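Local coordinates for F-BAR domain only protein 1 (Danio rerio, PDB 5JP2) that probably acts at an early step of clathrin-mediated endocytosis and binds an Eps15 peptide through its mu homology domain, at residues Leu131-Ser136 against Ser255-Glu260; Pro196-Asn201 against Leu207-Ala212. One frame throughout, in Å; residues are numbered along the deposited sequence.

In the fold
From the N terminus, strands 17-31 and 39-52 enter the long mixed sheet of the mu homology domain before strand 125-137 brings in the first segment of contact 1. The chain then alternates between a four-stranded antiparallel sheet and the far end of the long sheet, where contact 2 closes a five-residue loop as a hairpin between 196-201 and 207-212. Only later does 255-260 return to 131-136 and close the 118-residue loop in which contact 2 is nested. Contact 1, buried about 10 Å from the centre of the chain, ties the long sheet to a small antiparallel sheet; contact 2 finishes an edge of the same long sheet. Their centres lie about 33 Å apart.

Contact 1: residues Leu131-Ser136 against Ser255-Glu260; sequences LKYQAS and SGLDVE
Tyr133 and Leu257 meet through a CH-pi contact that joins two beta sheets of the mu homology domain: strand 125-137 of the long mixed sheet and the approach to edge strand 258-261 of a small antiparallel one. The side chains come from opposite directions. Leu257 sets its CD1 methyl almost squarely over one face of the phenol ring, 3.9 Å from the ring centroid and 11° off the normal. The other methyl, CD2, reaches past the ring toward the phenol end, 4.0 Å from Tyr133 OH. Tyr133 CG sits between its backbone N and carbonyl carbon (chi1 60°), which carries the ring off its strand to the leucine. Ser255 completes this first shell, its OG lying obliquely beside the ring at 3.8 Å from Tyr133 CE2.

The two hydroxyls do not bond to each other, since Tyr133 OH and Ser255 OG are 4.0 Å apart, but both are hydrogen-bonded to OE2 of Glu25 on strand 17-31. One carboxylate oxygen thus ties together polar groups from both segments at the border of an apolar cluster, where Ile23 and Val78 touch both Tyr133 and Leu257. The leucine is presented by an ST turn: Ser255 OG also accepts the backbone N-H of Leu257, with OG and N 3.2 Å apart. At the middle of this turn Gly256 has a positive phi, and a CB there would press on the carbonyl oxygen of Ser255. Behind the turn, Ser253 OG bonds to Gly256 N and Leu257 O. One residue beyond the leucine, Asp258 OD1 takes the N-H of Val259 at 2.9 Å from above its carboxylate plane, while the same oxygen forms a salt bridge with Lys273 NZ.

Contact 2: residues Pro196-Asn201 against Leu207-Ala212; sequences PPAAWN and LLWKLA
This contact is an antiparallel beta hairpin at the border of the long mixed sheet of the mu homology domain, with strand 199-201 outermost within the chain and strand 206-210 next to it. Ala199 and Leu208 form the hydrogen-bonded pair: Ala199 N gives to Leu208 O at 3.1 Å, and Leu208 N returns a shorter bond to Ala199 O at 2.7 Å. Trp200 and Leu207 follow as the non-hydrogen-bonded pair, their side chains on the same face of the sheet. There they cross at about a right angle, Leu207 CD2 touching the edge of the indole near its plane, 4.0 Å from Trp200 CD1. Trp200 NE1 is held elsewhere, by the backbone oxygen of Leu185.

Ahead of the paired strand, residues 196-198 lie along the edge and over one face of the Trp209 indole. With its CG anti to the carbonyl carbon (chi1 -72°), Trp209 swings the ring to the incoming chain, where NE1 donates to Pro196 O at 2.9 Å and 155°. The acceptor lies close to the ring plane, although the N-H reaches it from above the carbonyl plane. Ala198 CB lies over one face at the five-membered ring of Trp209, 3.6 Å from its centroid in a CH-pi contact, while Pro196 CG lies 4.1 Å from Trp209 CD1. Cutting Trp209 back to an alanine here is likely to deprive Pro196 O of its indole donor and open a gap beneath Ala198.

On its other side strand 206-210 pairs with strand 179-184, through Leu207 with Leu183 and Trp209 with Val181. Leu208 packs on Gln180 and Leu182 of that strand, whereas Leu207 and Trp209 rest on strand 223-231 of a separate antiparallel sheet, at Ala228 and, for the tryptophan, also Leu226.

Contact 1: residues Leu131-Ser136 against Ser255-Glu260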
ATOM      1  N   LEU B 131      11.281   8.013   3.213  1.00 38.14           N
ATOM      2  CA  LEU B 131      10.341   8.285   4.290  1.00 31.68           C
ATOM      3  C   LEU B 131       9.538   7.050   4.666  1.00 38.08           C
ATOM      4  O   LEU B 131       9.205   6.232   3.811  1.00 32.47           O
ATOM      5  CB  LEU B 131       9.403   9.403   3.875  1.00 40.03           C
ATOM      6  CG  LEU B 131       8.390   9.932   4.861  1.00 46.14           C
ATOM      7  CD1 LEU B 131       8.999  11.035   5.664  1.00 56.57           C
ATOM      8  CD2 LEU B 131       7.220  10.443   4.072  1.00 49.71           C
ATOM      9  N   LYS B 132       9.222   6.937   5.959  1.00 34.34           N
ATOM     10  CA  LYS B 132       8.214   6.024   6.477  1.00 32.83           C
ATOM     11  C   LYS B 132       7.121   6.856   7.130  1.00 31.97           C
ATOM     12  O   LYS B 132       7.386   7.936   7.648  1.00 32.73           O
ATOM     13  CB  LYS B 132       8.785   5.052   7.499  1.00 39.53           C
ATOM     14  CG  LYS B 132      10.031   4.359   7.059  1.00 46.20           C
ATOM     15  CD  LYS B 132       9.841   3.562   5.806  1.00 53.34           C
ATOM     16  CE  LYS B 132      10.997   2.598   5.627  1.00 66.45           C
ATOM     17  NZ  LYS B 132      10.902   1.836   4.360  1.00 94.06           N
ATOM     18  N   TYR B 133       5.887   6.370   7.097  1.00 28.81           N
ATOM     19  CA  TYR B 133       4.799   7.149   7.664  1.00 24.49           C
ATOM     20  C   TYR B 133       3.632   6.240   8.016  1.00 27.02           C
ATOM     21  O   TYR B 133       3.569   5.086   7.603  1.00 30.10           O
ATOM     22  CB  TYR B 133       4.364   8.286   6.726  1.00 28.72           C
ATOM     23  CG  TYR B 133       3.878   7.872   5.369  1.00 32.07           C
ATOM     24  CD1 TYR B 133       4.764   7.631   4.341  1.00 30.55           C
ATOM     25  CD2 TYR B 133       2.531   7.719   5.114  1.00 27.88           C
ATOM     26  CE1 TYR B 133       4.324   7.251   3.098  1.00 28.34           C
ATOM     27  CE2 TYR B 133       2.084   7.333   3.879  1.00 22.94           C
ATOM     28  CZ  TYR B 133       2.987   7.109   2.869  1.00 26.14           C
ATOM     29  OH  TYR B 133       2.547   6.724   1.633  1.00 33.54           O
ATOM     30  N   GLN B 134       2.714   6.784   8.807  1.00 38.93           N
ATOM     31  CA  GLN B 134       1.673   6.010   9.462  1.00 37.75           C
ATOM     32  C   GLN B 134       0.401   6.827   9.519  1.00 33.32           C
ATOM     33  O   GLN B 134       0.452   8.033   9.739  1.00 37.73           O
ATOM     34  CB  GLN B 134       2.106   5.637  10.875  1.00 49.61           C
ATOM     35  CG  GLN B 134       1.625   4.326  11.378  1.00 51.76           C
ATOM     36  CD  GLN B 134       2.205   4.016  12.728  1.00 68.09           C
ATOM     37  OE1 GLN B 134       2.642   4.915  13.443  1.00 81.68           O
ATOM     38  NE2 GLN B 134       2.228   2.741  13.085  1.00 78.61           N
ATOM     39  N   ALA B 135      -0.735   6.173   9.313  1.00 44.36           N
ATOM     40  CA  ALA B 135      -2.028   6.828   9.452  1.00 38.32           C
ATOM     41  C   ALA B 135      -3.008   5.869  10.099  1.00 36.96           C
ATOM     42  O   ALA B 135      -3.103   4.713   9.684  1.00 45.02           O
ATOM     43  CB  ALA B 135      -2.562   7.300   8.101  1.00 38.20           C
ATOM     44  N   SER B 136      -3.720   6.345  11.116  1.00 37.64           N
ATOM     45  CA  SER B 136      -4.641   5.534  11.897  1.00 34.20           C
ATOM     46  C   SER B 136      -5.986   6.217  11.979  1.00 37.93           C
ATOM     47  O   SER B 136      -6.059   7.445  12.034  1.00 44.76           O
ATOM     48  CB  SER B 136      -4.137   5.302  13.315  1.00 45.76           C
ATOM     49  OG  SER B 136      -2.897   4.635  13.324  1.00 55.22           O
ATOM     50  N   SER B 255      -3.649   6.674   1.684  1.00 46.04           N
ATOM     51  CA  SER B 255      -3.546   7.821   2.576  1.00 28.90           C
ATOM     52  C   SER B 255      -3.924   9.117   1.888  1.00 35.87           C
ATOM     53  O   SER B 255      -4.362  10.061   2.550  1.00 46.91           O
ATOM     54  CB  SER B 255      -2.130   7.932   3.124  1.00 36.27           C
ATOM     55  OG  SER B 255      -1.202   8.098   2.075  1.00 37.51           O
ATOM     56  N   GLY B 256      -3.748   9.199   0.582  1.00 33.22           N
ATOM     57  CA  GLY B 256      -3.914  10.442  -0.123  1.00 40.88           C
ATOM     58  C   GLY B 256      -2.623  11.189  -0.335  1.00 43.54           C
ATOM     59  O   GLY B 256      -2.602  12.146  -1.111  1.00 47.52           O
ATOM     60  N   LEU B 257      -1.560  10.790   0.356  1.00 49.37           N
ATOM     61  CA  LEU B 257      -0.258  11.419   0.221  1.00 47.93           C
ATOM     62  C   LEU B 257       0.231  11.353  -1.221  1.00 44.09           C
ATOM     63  O   LEU B 257      -0.003  10.381  -1.939  1.00 43.32           O
ATOM     64  CB  LEU B 257       0.746  10.748   1.156  1.00 32.94           C
ATOM     65  CG  LEU B 257       2.211  11.183   1.128  1.00 33.00           C
ATOM     66  CD1 LEU B 257       2.789  11.000   2.476  1.00 31.40           C
ATOM     67  CD2 LEU B 257       3.021  10.369   0.155  1.00 55.54           C
ATOM     68  N   ASP B 258       0.914  12.413  -1.643  1.00 46.21           N
ATOM     69  CA  ASP B 258       1.511  12.471  -2.967  1.00 37.77           C
ATOM     70  C   ASP B 258       2.817  13.254  -2.876  1.00 33.85           C
ATOM     71  O   ASP B 258       3.072  13.951  -1.894  1.00 33.27           O
ATOM     72  CB  ASP B 258       0.543  13.110  -3.967  1.00 40.97           C
ATOM     73  CG  ASP B 258       0.763  12.636  -5.372  1.00 54.23           C
ATOM     74  OD1 ASP B 258       1.720  11.880  -5.614  1.00 39.07           O
ATOM     75  OD2 ASP B 258      -0.018  13.039  -6.246  1.00 57.95           O
ATOM     76  N   VAL B 259       3.649  13.135  -3.907  1.00 36.05           N
ATOM     77  CA  VAL B 259       4.949  13.791  -3.940  1.00 34.93           C
ATOM     78  C   VAL B 259       5.111  14.553  -5.254  1.00 32.30           C
ATOM     79  O   VAL B 259       4.691  14.086  -6.314  1.00 42.21           O
ATOM     80  CB  VAL B 259       6.083  12.765  -3.742  1.00 31.23           C
ATOM     81  CG1 VAL B 259       6.106  11.765  -4.865  1.00 28.56           C
ATOM     82  CG2 VAL B 259       7.406  13.458  -3.596  1.00 35.95           C
ATOM     83  N   GLU B 260       5.683  15.748  -5.180  1.00 34.78           N
ATOM     84  CA  GLU B 260       6.001  16.508  -6.374  1.00 38.75           C
ATOM     85  C   GLU B 260       7.327  17.226  -6.170  1.00 34.46           C
ATOM     86  O   GLU B 260       7.677  17.597  -5.052  1.00 61.03           O
ATOM     87  CB  GLU B 260       4.898  17.508  -6.726  1.00 44.11           C
ATOM     88  CG  GLU B 260       4.835  18.718  -5.847  1.00 41.04           C
ATOM     89  CD  GLU B 260       3.586  19.542  -6.079  1.00 47.68           C
ATOM     90  OE1 GLU B 260       2.621  18.997  -6.644  1.00 51.00           O
ATOM     91  OE2 GLU B 260       3.574  20.737  -5.717  1.00 67.09           O
TER

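Contact 2: residues Pro196-Asn201 against Leu207-Ala212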
ATOM      1  N   PRO B 196     -21.089 -18.212  -2.400  1.00 41.31           N
ATOM      2  CA  PRO B 196     -20.702 -19.024  -3.550  1.00 38.17           C
ATOM      3  C   PRO B 196     -19.730 -20.129  -3.152  1.00 43.91           C
ATOM      4  O   PRO B 196     -19.349 -20.174  -1.994  1.00 48.54           O
ATOM      5  CB  PRO B 196     -20.057 -17.994  -4.490  1.00 35.71           C
ATOM      6  CG  PRO B 196     -19.724 -16.862  -3.673  1.00 42.39           C
ATOM      7  CD  PRO B 196     -20.711 -16.806  -2.575  1.00 46.86           C
ATOM      8  N   PRO B 197     -19.352 -21.005  -4.083  1.00 50.86           N
ATOM      9  CA  PRO B 197     -18.470 -22.119  -3.726  1.00 52.78           C
ATOM     10  C   PRO B 197     -17.109 -21.643  -3.260  1.00 45.78           C
ATOM     11  O   PRO B 197     -16.597 -20.620  -3.709  1.00 50.23           O
ATOM     12  CB  PRO B 197     -18.354 -22.915  -5.029  1.00 47.31           C
ATOM     13  CG  PRO B 197     -19.545 -22.549  -5.799  1.00 49.75           C
ATOM     14  CD  PRO B 197     -19.825 -21.129  -5.472  1.00 53.96           C
ATOM     15  N   ALA B 198     -16.522 -22.406  -2.344  1.00 42.85           N
ATOM     16  CA  ALA B 198     -15.193 -22.114  -1.848  1.00 32.94           C
ATOM     17  C   ALA B 198     -14.358 -23.379  -1.813  1.00 45.02           C
ATOM     18  O   ALA B 198     -14.872 -24.495  -1.780  1.00 55.26           O
ATOM     19  CB  ALA B 198     -15.233 -21.516  -0.445  1.00 36.48           C
ATOM     20  N   ALA B 199     -13.056 -23.177  -1.821  1.00 36.93           N
ATOM     21  CA  ALA B 199     -12.094 -24.248  -1.691  1.00 32.69           C
ATOM     22  C   ALA B 199     -11.639 -24.322  -0.241  1.00 33.96           C
ATOM     23  O   ALA B 199     -11.692 -23.334   0.486  1.00 51.44           O
ATOM     24  CB  ALA B 199     -10.906 -24.015  -2.616  1.00 40.23           C
ATOM     25  N   TRP B 200     -11.217 -25.506   0.187  1.00 39.45           N
ATOM     26  CA  TRP B 200     -10.643 -25.688   1.511  1.00 28.34           C
ATOM     27  C   TRP B 200      -9.173 -26.035   1.349  1.00 32.49           C
ATOM     28  O   TRP B 200      -8.837 -27.052   0.750  1.00 50.43           O
ATOM     29  CB  TRP B 200     -11.379 -26.767   2.298  1.00 31.84           C
ATOM     30  CG  TRP B 200     -11.015 -26.758   3.748  1.00 36.52           C
ATOM     31  CD1 TRP B 200     -11.481 -25.910   4.710  1.00 30.03           C
ATOM     32  CD2 TRP B 200     -10.091 -27.628   4.401  1.00 40.63           C
ATOM     33  NE1 TRP B 200     -10.904 -26.198   5.919  1.00 29.99           N
ATOM     34  CE2 TRP B 200     -10.049 -27.253   5.757  1.00 36.41           C
ATOM     35  CE3 TRP B 200      -9.299 -28.694   3.972  1.00 37.78           C
ATOM     36  CZ2 TRP B 200      -9.246 -27.902   6.678  1.00 46.20           C
ATOM     37  CZ3 TRP B 200      -8.510 -29.334   4.886  1.00 42.84           C
ATOM     38  CH2 TRP B 200      -8.484 -28.940   6.222  1.00 38.69           C
ATOM     39  N   ASN B 201      -8.305 -25.180   1.856  1.00 42.01           N
ATOM     40  CA  ASN B 201      -6.872 -25.362   1.714  1.00 42.12           C
ATOM     41  C   ASN B 201      -6.405 -26.203   2.891  1.00 43.65           C
ATOM     42  O   ASN B 201      -6.598 -25.815   4.043  1.00 42.76           O
ATOM     43  CB  ASN B 201      -6.154 -24.011   1.676  1.00 48.94           C
ATOM     44  CG  ASN B 201      -4.648 -24.147   1.764  1.00 63.19           C
ATOM     45  OD1 ASN B 201      -4.073 -24.154   2.844  1.00 61.63           O
ATOM     46  ND2 ASN B 201      -4.003 -24.251   0.617  1.00 66.34           N
ATOM     47  N   LEU B 207     -11.084 -21.847   4.526  1.00 33.82           N
ATOM     48  CA  LEU B 207     -11.915 -21.703   3.341  1.00 31.00           C
ATOM     49  C   LEU B 207     -11.462 -20.509   2.510  1.00 34.68           C
ATOM     50  O   LEU B 207     -11.163 -19.441   3.048  1.00 44.54           O
ATOM     51  CB  LEU B 207     -13.368 -21.501   3.739  1.00 33.32           C
ATOM     52  CG  LEU B 207     -14.153 -22.728   4.125  1.00 37.57           C
ATOM     53  CD1 LEU B 207     -15.537 -22.293   4.517  1.00 53.72           C
ATOM     54  CD2 LEU B 207     -14.197 -23.645   2.943  1.00 35.76           C
ATOM     55  N   LEU B 208     -11.399 -20.696   1.196  1.00 35.36           N
ATOM     56  CA  LEU B 208     -10.926 -19.673   0.273  1.00 28.38           C
ATOM     57  C   LEU B 208     -11.987 -19.319  -0.750  1.00 35.28           C
ATOM     58  O   LEU B 208     -12.425 -20.175  -1.520  1.00 41.75           O
ATOM     59  CB  LEU B 208      -9.673 -20.138  -0.459  1.00 33.30           C
ATOM     60  CG  LEU B 208      -9.190 -19.207  -1.573  1.00 46.09           C
ATOM     61  CD1 LEU B 208      -8.780 -17.839  -1.060  1.00 47.49           C
ATOM     62  CD2 LEU B 208      -8.051 -19.839  -2.337  1.00 42.55           C
ATOM     63  N   TRP B 209     -12.397 -18.057  -0.758  1.00 48.90           N
ATOM     64  CA  TRP B 209     -13.168 -17.482  -1.849  1.00 27.76           C
ATOM     65  C   TRP B 209     -12.256 -16.594  -2.683  1.00 31.67           C
ATOM     66  O   TRP B 209     -11.528 -15.765  -2.135  1.00 41.40           O
ATOM     67  CB  TRP B 209     -14.342 -16.659  -1.341  1.00 38.23           C
ATOM     68  CG  TRP B 209     -15.462 -17.451  -0.772  1.00 30.47           C
ATOM     69  CD1 TRP B 209     -16.507 -17.996  -1.444  1.00 27.31           C
ATOM     70  CD2 TRP B 209     -15.672 -17.747   0.604  1.00 34.84           C
ATOM     71  NE1 TRP B 209     -17.351 -18.623  -0.574  1.00 39.60           N
ATOM     72  CE2 TRP B 209     -16.860 -18.485   0.693  1.00 35.86           C
ATOM     73  CE3 TRP B 209     -14.960 -17.472   1.768  1.00 32.21           C
ATOM     74  CZ2 TRP B 209     -17.353 -18.951   1.897  1.00 38.86           C
ATOM     75  CZ3 TRP B 209     -15.457 -17.917   2.960  1.00 28.17           C
ATOM     76  CH2 TRP B 209     -16.642 -18.652   3.019  1.00 35.43           C
ATOM     77  N   LYS B 210     -12.322 -16.741  -3.995  1.00 32.53           N
ATOM     78  CA  LYS B 210     -11.682 -15.818  -4.918  1.00 33.23           C
ATOM     79  C   LYS B 210     -12.763 -14.932  -5.507  1.00 34.50           C
ATOM     80  O   LYS B 210     -13.713 -15.432  -6.110  1.00 38.89           O
ATOM     81  CB  LYS B 210     -10.950 -16.555  -6.037  1.00 42.66           C
ATOM     82  CG  LYS B 210      -9.761 -17.372  -5.611  1.00 51.22           C
ATOM     83  CD  LYS B 210      -9.020 -17.870  -6.832  1.00 59.97           C
ATOM     84  CE  LYS B 210      -7.785 -18.656  -6.465  1.00 67.84           C
ATOM     85  NZ  LYS B 210      -7.086 -19.151  -7.680  1.00113.65           N
ATOM     86  N   LEU B 211     -12.596 -13.629  -5.379  1.00 34.46           N
ATOM     87  CA  LEU B 211     -13.598 -12.674  -5.801  1.00 32.41           C
ATOM     88  C   LEU B 211     -13.143 -11.977  -7.069  1.00 32.25           C
ATOM     89  O   LEU B 211     -11.949 -11.839  -7.325  1.00 33.25           O
ATOM     90  CB  LEU B 211     -13.848 -11.629  -4.717  1.00 37.53           C
ATOM     91  CG  LEU B 211     -14.377 -12.123  -3.381  1.00 28.79           C
ATOM     92  CD1 LEU B 211     -14.620 -10.966  -2.477  1.00 37.78           C
ATOM     93  CD2 LEU B 211     -15.656 -12.863  -3.602  1.00 45.84           C
ATOM     94  N   ALA B 212     -14.107 -11.558  -7.873  1.00 36.61           N
ATOM     95  CA  ALA B 212     -13.779 -10.751  -9.028  1.00 38.27           C
ATOM     96  C   ALA B 212     -13.233  -9.412  -8.561  1.00 41.79           C
ATOM     97  O   ALA B 212     -13.439  -9.005  -7.422  1.00 35.48           O
ATOM     98  CB  ALA B 212     -15.008 -10.538  -9.906  1.00 32.08           C
TER